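Local coordinates for nitrogenase molybdenum-iron protein beta chain (PDB 4WES), which forms, together with the alpha chain, the molybdenum-iron component of nitrogenase, which reduces dinitrogen to ammonia, at residues P63-T68 with G214-Y219; K89-L94 with D98-H103; G126-P129 with L133-H136. All blocks are in the same frame, centred on the assembly; numbering follows the deposited sequence. Where two conformers were deposited one is given.

Contact 1. Residues P63-T68 with G214-Y219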
# COMPACT_ATOMS: atom_id res chain seq x y z
N PRO B 63 12.70 -13.93 15.91
CA PRO B 63 13.99 -14.28 16.47
C PRO B 63 15.00 -14.60 15.36
O PRO B 63 14.61 -15.06 14.28
CB PRO B 63 13.68 -15.57 17.28
CG PRO B 63 12.21 -15.48 17.54
CD PRO B 63 11.65 -14.88 16.29
N ALA B 64 16.26 -14.44 15.68
CA ALA B 64 17.35 -14.86 14.77
C ALA B 64 18.52 -15.26 15.64
O ALA B 64 19.26 -14.39 16.14
CB ALA B 64 17.73 -13.77 13.78
N MET B 65 18.68 -16.57 15.86
CA MET B 65 19.65 -17.10 16.79
C MET B 65 21.01 -17.29 16.15
O MET B 65 21.09 -17.76 15.00
CB MET B 65 19.17 -18.48 17.26
CG MET B 65 18.14 -18.38 18.37
SD MET B 65 18.93 -17.75 19.85
CE MET B 65 17.60 -16.86 20.60
N ALA B 66 22.07 -16.97 16.89
CA ALA B 66 23.44 -17.31 16.50
C ALA B 66 24.32 -17.21 17.74
O ALA B 66 24.07 -16.38 18.62
CB ALA B 66 24.00 -16.42 15.40
N SER B 67 25.35 -18.05 17.78
CA SER B 67 26.39 -18.01 18.79
C SER B 67 27.62 -17.28 18.23
O SER B 67 27.73 -17.02 17.03
CB SER B 67 26.75 -19.42 19.21
OG SER B 67 27.02 -20.24 18.10
N THR B 68 28.57 -16.98 19.13
CA THR B 68 29.79 -16.30 18.73
C THR B 68 30.98 -16.80 19.57
O THR B 68 30.83 -17.29 20.69
CB THR B 68 29.68 -14.74 18.86
OG1 THR B 68 30.97 -14.13 18.69
CG2 THR B 68 29.12 -14.30 20.19
N GLY B 214 2.87 -20.05 21.04
CA GLY B 214 2.87 -19.99 22.48
C GLY B 214 4.05 -20.67 23.13
O GLY B 214 4.24 -20.53 24.31
N GLU B 215 4.83 -21.41 22.35
CA GLU B 215 6.08 -21.97 22.81
C GLU B 215 7.16 -21.52 21.88
O GLU B 215 7.04 -21.66 20.65
CB GLU B 215 6.01 -23.52 22.75
CG GLU B 215 7.30 -24.28 23.03
CD GLU B 215 7.15 -25.79 22.87
OE1 GLU B 215 6.04 -26.31 23.13
OE2 GLU B 215 8.16 -26.43 22.49
N TYR B 216 8.23 -20.97 22.45
CA TYR B 216 9.39 -20.63 21.65
C TYR B 216 10.13 -21.89 21.27
O TYR B 216 10.41 -22.71 22.14
CB TYR B 216 10.34 -19.70 22.41
CG TYR B 216 11.61 -19.48 21.64
CD1 TYR B 216 11.62 -18.77 20.45
CD2 TYR B 216 12.81 -20.03 22.08
CE1 TYR B 216 12.78 -18.60 19.71
CE2 TYR B 216 13.97 -19.86 21.36
CZ TYR B 216 13.96 -19.17 20.19
OH TYR B 216 15.11 -19.05 19.47
N LYS B 217 10.42 -22.04 19.98
CA LYS B 217 11.09 -23.21 19.45
C LYS B 217 12.41 -22.69 18.87
O LYS B 217 12.44 -22.02 17.85
CB LYS B 217 10.20 -23.88 18.39
CG LYS B 217 10.62 -25.23 17.91
CD LYS B 217 9.58 -25.81 16.94
CE LYS B 217 10.20 -26.96 16.20
NZ LYS B 217 9.88 -28.21 16.97
N MET B 218 13.52 -23.03 19.51
CA MET B 218 14.81 -22.50 19.05
C MET B 218 15.13 -22.79 17.62
O MET B 218 15.59 -21.93 16.88
CB MET B 218 15.93 -22.97 19.96
CG MET B 218 17.25 -22.37 19.64
SD MET B 218 18.37 -22.57 21.07
CE MET B 218 19.74 -21.97 20.30
N TYR B 219 14.92 -24.06 17.24
CA TYR B 219 15.09 -24.52 15.86
C TYR B 219 13.71 -24.66 15.26
O TYR B 219 12.99 -25.62 15.55
CB TYR B 219 15.90 -25.83 15.80
CG TYR B 219 17.20 -25.71 16.57
CD1 TYR B 219 18.18 -24.82 16.17
CD2 TYR B 219 17.39 -26.39 17.74
CE1 TYR B 219 19.33 -24.62 16.91
CE2 TYR B 219 18.53 -26.22 18.49
CZ TYR B 219 19.50 -25.31 18.08
OH TYR B 219 20.63 -25.10 18.81
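Y216 and M65 meet from opposite directions, the phenol end of the tyrosine pushing against the bent side chain of the methionine. In one of the two conformers modelled for M65, its CG lies 3.3 Å from Y216 OH, and its terminal CE reaches the same oxygen, Y216 OH, at 3.5 Å. In this conformer the bends at chi2 (-68°) and chi3 fold the methionine around the hydroxyl. P63 supplies a second hydrocarbon surface, its CG 3.8 Å from Y216 CE1; the two side chains slide past one another, and the proline meets the ring obliquely. M218 adds a looser contact, with its CG 4.3 Å from M65 CG. No hydrogen bond crosses between 63-68 and 214-219; the two meet by van der Waals packing.

A second layer sets these groups in place. With chi1 at 173°, the Y216 ring swings away from its own backbone N and toward P63 and M65, and M218 N sits 3.7 Å above the plane of the Y216 ring, toward its rim. M218 is backed in turn by Y219, for M218 CG stands over the centre of the Y219 ring. Farther out, the Y219 hydroxyl bonds to Y95 O, and the backbone of S67 pairs with P40 and S42 of strand 38-43. The alpha chain closes over the site: its H446 ring meets Y216 with planes at about 70°, while its F469 and V470 pack on P63 and M65. An iron(II) ion lies about 6 Å from the P63 side chain; K61 and E62 form an iron(II) site, probably this one. The contact thus joins the run into edge strand 67-68 of one parallel alpha/beta sheet to the loop that leaves strand 198-200 of another, at the alpha-beta subunit interface.

Contact 2. Residues K89-L94 with D98-H103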
# COMPACT_ATOMS: atom_id res chain seq x y z
N LYS B 89 31.65 -26.65 22.88
CA LYS B 89 31.26 -27.41 24.07
C LYS B 89 30.02 -26.81 24.74
O LYS B 89 29.14 -27.55 25.20
CB LYS B 89 32.41 -27.52 25.07
CG LYS B 89 33.65 -28.16 24.48
CD LYS B 89 34.75 -28.29 25.53
CE LYS B 89 36.13 -28.33 24.90
NZ LYS B 89 37.17 -28.74 25.87
N ASN B 90 29.94 -25.49 24.80
CA ASN B 90 28.76 -24.84 25.37
C ASN B 90 27.55 -24.92 24.45
O ASN B 90 26.41 -25.10 24.95
CB ASN B 90 29.07 -23.40 25.73
CG ASN B 90 29.95 -23.32 26.95
OD1 ASN B 90 29.56 -23.79 28.03
ND2 ASN B 90 31.14 -22.72 26.82
N ILE B 91 27.76 -24.84 23.15
CA ILE B 91 26.65 -24.89 22.21
C ILE B 91 25.97 -26.24 22.27
O ILE B 91 24.74 -26.34 22.38
CB ILE B 91 27.13 -24.58 20.81
CG1 ILE B 91 27.54 -23.12 20.70
CG2 ILE B 91 26.04 -24.89 19.81
CD1 ILE B 91 28.46 -22.80 19.54
N PHE B 92 26.73 -27.32 22.14
CA PHE B 92 26.06 -28.63 22.10
C PHE B 92 25.41 -28.95 23.44
O PHE B 92 24.30 -29.48 23.47
CB PHE B 92 27.01 -29.75 21.67
CG PHE B 92 27.31 -29.75 20.20
CD1 PHE B 92 26.28 -29.87 19.29
CD2 PHE B 92 28.59 -29.65 19.70
CE1 PHE B 92 26.52 -29.90 17.94
CE2 PHE B 92 28.84 -29.68 18.34
CZ PHE B 92 27.80 -29.80 17.45
N SER B 93 26.05 -28.59 24.56
CA SER B 93 25.49 -28.90 25.89
C SER B 93 24.24 -28.09 26.20
O SER B 93 23.25 -28.65 26.68
CB SER B 93 26.55 -28.68 26.98
OG SER B 93 26.98 -27.30 27.08
N LEU B 94 24.25 -26.78 25.93
CA LEU B 94 23.13 -25.94 26.29
C LEU B 94 22.05 -25.94 25.26
O LEU B 94 20.87 -25.81 25.63
CB LEU B 94 23.57 -24.50 26.52
CG LEU B 94 24.40 -24.19 27.74
CD1 LEU B 94 24.78 -22.71 27.75
CD2 LEU B 94 23.64 -24.54 29.02
N ASP B 98 21.70 -29.72 15.70
CA ASP B 98 22.22 -30.90 14.98
C ASP B 98 23.49 -30.55 14.20
O ASP B 98 24.32 -31.42 13.91
CB ASP B 98 21.16 -31.49 14.06
CG ASP B 98 20.03 -32.16 14.81
OD1 ASP B 98 20.17 -32.41 16.03
OD2 ASP B 98 19.00 -32.43 14.17
N ILE B 99 23.62 -29.27 13.83
CA ILE B 99 24.73 -28.78 13.03
C ILE B 99 25.05 -27.36 13.45
O ILE B 99 24.15 -26.55 13.63
CB ILE B 99 24.43 -28.91 11.52
CG1 ILE B 99 25.61 -28.44 10.68
CG2 ILE B 99 23.14 -28.22 11.11
CD1 ILE B 99 25.50 -28.80 9.21
N ILE B 100 26.34 -27.09 13.63
CA ILE B 100 26.85 -25.74 13.83
C ILE B 100 27.45 -25.28 12.50
O ILE B 100 28.31 -25.96 11.96
CB ILE B 100 27.90 -25.69 14.95
CG1 ILE B 100 27.31 -26.18 16.28
CG2 ILE B 100 28.47 -24.29 15.07
CD1 ILE B 100 28.32 -26.28 17.39
N ALA B 101 26.97 -24.14 11.98
CA ALA B 101 27.48 -23.63 10.72
C ALA B 101 28.27 -22.36 11.01
O ALA B 101 27.72 -21.31 11.29
CB ALA B 101 26.36 -23.34 9.76
N VAL B 102 29.59 -22.50 10.95
CA VAL B 102 30.52 -21.42 11.32
C VAL B 102 30.80 -20.52 10.12
O VAL B 102 31.07 -21.00 9.01
CB VAL B 102 31.86 -22.03 11.80
CG1 VAL B 102 32.83 -20.92 12.16
CG2 VAL B 102 31.62 -22.95 12.99
N HIS B 103 30.77 -19.21 10.36
CA HIS B 103 31.31 -18.26 9.41
C HIS B 103 32.29 -17.35 10.18
O HIS B 103 32.42 -17.48 11.41
CB HIS B 103 30.19 -17.45 8.72
CG HIS B 103 29.36 -16.64 9.67
ND1 HIS B 103 28.15 -17.06 10.16
CD2 HIS B 103 29.59 -15.44 10.27
CE1 HIS B 103 27.66 -16.12 10.97
NE2 HIS B 103 28.53 -15.14 11.06
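I91 and F92, consecutive residues of helix 81-95, receive I100 of strand 99-104 between them. Two kinds of apolar interaction make up this buried contact. The first is aliphatic: I91 and I100 point at each other tip to tip, and I91 CG2 comes within 3.6 Å of I100 CD1. The second is a CH-pi contact in which I100 CD1 stands over one face of F92, 3.9 Å from the ring centroid and 26° off the ring normal. That offset brings the methyl toward the rim, where F92 CZ lies 3.6 Å from I100 CD1. The extended outer arm of I100 (chi2 175°) carries CD1 out from the strand and into both contacts, while I100 CG1 follows at 3.8 Å from F92 CZ.

Polar side-chain bonds come from residues beside the apolar contact, while the backbone of I100 pairs with strand 133-136. D98, just before the strand, forms a salt bridge with K132 and a hydrogen bond with N37. On the helix, the side-chain amide of N90 bonds through OD1 to T17 and through ND2 to the carbonyl of P45, both of the alpha chain, so the helix that packs on the sheet also reaches across to the partner subunit.

With no hydrogen bond passing between 89-94 and 98-103, the helix is seated on its strand here by dispersion and the exclusion of water, while D98 and N90 carry polar links to K132 and N37 and to the alpha chain.

Contact 3. Residues G126-P129 with L133-H136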
# COMPACT_ATOMS: atom_id res chain seq x y z
N GLY B 126 37.01 -35.07 21.03
CA GLY B 126 35.69 -35.61 21.37
C GLY B 126 34.62 -34.56 21.67
O GLY B 126 33.63 -34.86 22.34
N SER B 127 34.81 -33.35 21.14
CA SER B 127 33.92 -32.21 21.40
C SER B 127 32.65 -32.20 20.55
O SER B 127 31.71 -31.43 20.83
CB SER B 127 34.66 -30.88 21.16
OG SER B 127 35.67 -30.76 22.14
N ILE B 128 32.67 -32.99 19.50
CA ILE B 128 31.54 -33.08 18.58
C ILE B 128 30.83 -34.40 18.83
O ILE B 128 31.37 -35.47 18.51
CB ILE B 128 31.99 -32.92 17.12
CG1 ILE B 128 32.77 -31.60 16.97
CG2 ILE B 128 30.81 -32.99 16.15
CD1 ILE B 128 33.44 -31.39 15.63
N PRO B 129 29.63 -34.34 19.42
CA PRO B 129 28.94 -35.61 19.71
C PRO B 129 28.57 -36.44 18.47
O PRO B 129 28.47 -35.90 17.35
CB PRO B 129 27.67 -35.16 20.47
CG PRO B 129 27.98 -33.78 20.96
CD PRO B 129 28.87 -33.18 19.94
N LEU B 133 27.26 -32.30 13.69
CA LEU B 133 28.17 -31.80 12.68
C LEU B 133 28.61 -30.38 12.96
O LEU B 133 27.84 -29.56 13.48
CB LEU B 133 27.50 -31.83 11.30
CG LEU B 133 27.12 -33.20 10.77
CD1 LEU B 133 26.24 -33.13 9.56
CD2 LEU B 133 28.38 -34.00 10.46
N VAL B 134 29.84 -30.06 12.57
CA VAL B 134 30.35 -28.67 12.51
C VAL B 134 30.90 -28.43 11.12
O VAL B 134 31.77 -29.16 10.66
CB VAL B 134 31.47 -28.42 13.56
CG1 VAL B 134 31.96 -26.97 13.45
CG2 VAL B 134 30.99 -28.73 14.97
N ILE B 135 30.35 -27.42 10.45
CA ILE B 135 30.80 -27.03 9.15
C ILE B 135 31.24 -25.56 9.18
O ILE B 135 30.97 -24.85 10.14
CB ILE B 135 29.71 -27.25 8.07
CG1 ILE B 135 28.55 -26.27 8.17
CG2 ILE B 135 29.20 -28.69 8.13
CD1 ILE B 135 27.66 -26.28 6.95
N HIS B 136 31.92 -25.11 8.14
CA HIS B 136 32.35 -23.71 8.10
C HIS B 136 32.44 -23.17 6.69
O HIS B 136 32.56 -23.93 5.71
CB HIS B 136 33.71 -23.49 8.79
CG HIS B 136 34.89 -23.62 7.88
ND1 HIS B 136 35.40 -24.83 7.45
CD2 HIS B 136 35.64 -22.67 7.30
CE1 HIS B 136 36.43 -24.61 6.65
NE2 HIS B 136 36.59 -23.30 6.54
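I135 O accepts a probable backbone hydrogen bond from V102 N, and L133 O another from I100 N. These bonds join strand 133-136, outermost within this chain, to strand 99-104 of a parallel alpha/beta sheet, where it completes a beta-alpha-beta crossover from strand 99-104 by way of helices 106-111 and 115-125. Onto this strand packs I128, whose side chain crosses that of V134 at a slant; no hydrogen bond links the two segments.

The segment 126-129 belongs to the return from the last of these helices. G126 ends helix 115-125 in a Schellman motif, with a positive phi of 84° and two bonds back into the last turn, and the chain then swings round to bring I128 over the sheet. I128 CG2 only approaches the strand backbone, 4.4 Å from L133 N. Neighbours complete the packing: F92 of helix 81-95 touches both V134 and P129, and E123 lies against I128. On the strand, L133 and I135 pack against I99.

In V134, the branch beside the backbone nitrogen, CG2, takes the touch: I128 CD1 rests 3.7 Å from V134 CG2, and I128 CG1 follows at 3.9 Å from V134 CG2.

How the contacts relate
All three contacts reach one parallel sheet, ordered 67-68, 38-43, 99-104, 133-136, and together they run from one outer strand to the other. Contacts 2 and 3 are close, with centres about 7 Å apart: their strands are neighbours, paired through the backbone, and F92 packs on P129. Contact 1 lies about 13 Å from contact 2, centre to centre, where S67 meets I91, and about 20 Å from contact 3. Along the chain, contacts 2 and 3 follow each other, both within the long excursion between 63-68 and 214-219. Contacts 2 and 3 thus pack a helix and a following loop onto neighbouring strands, while contact 1 brings in a loop more than 140 residues further along the chain.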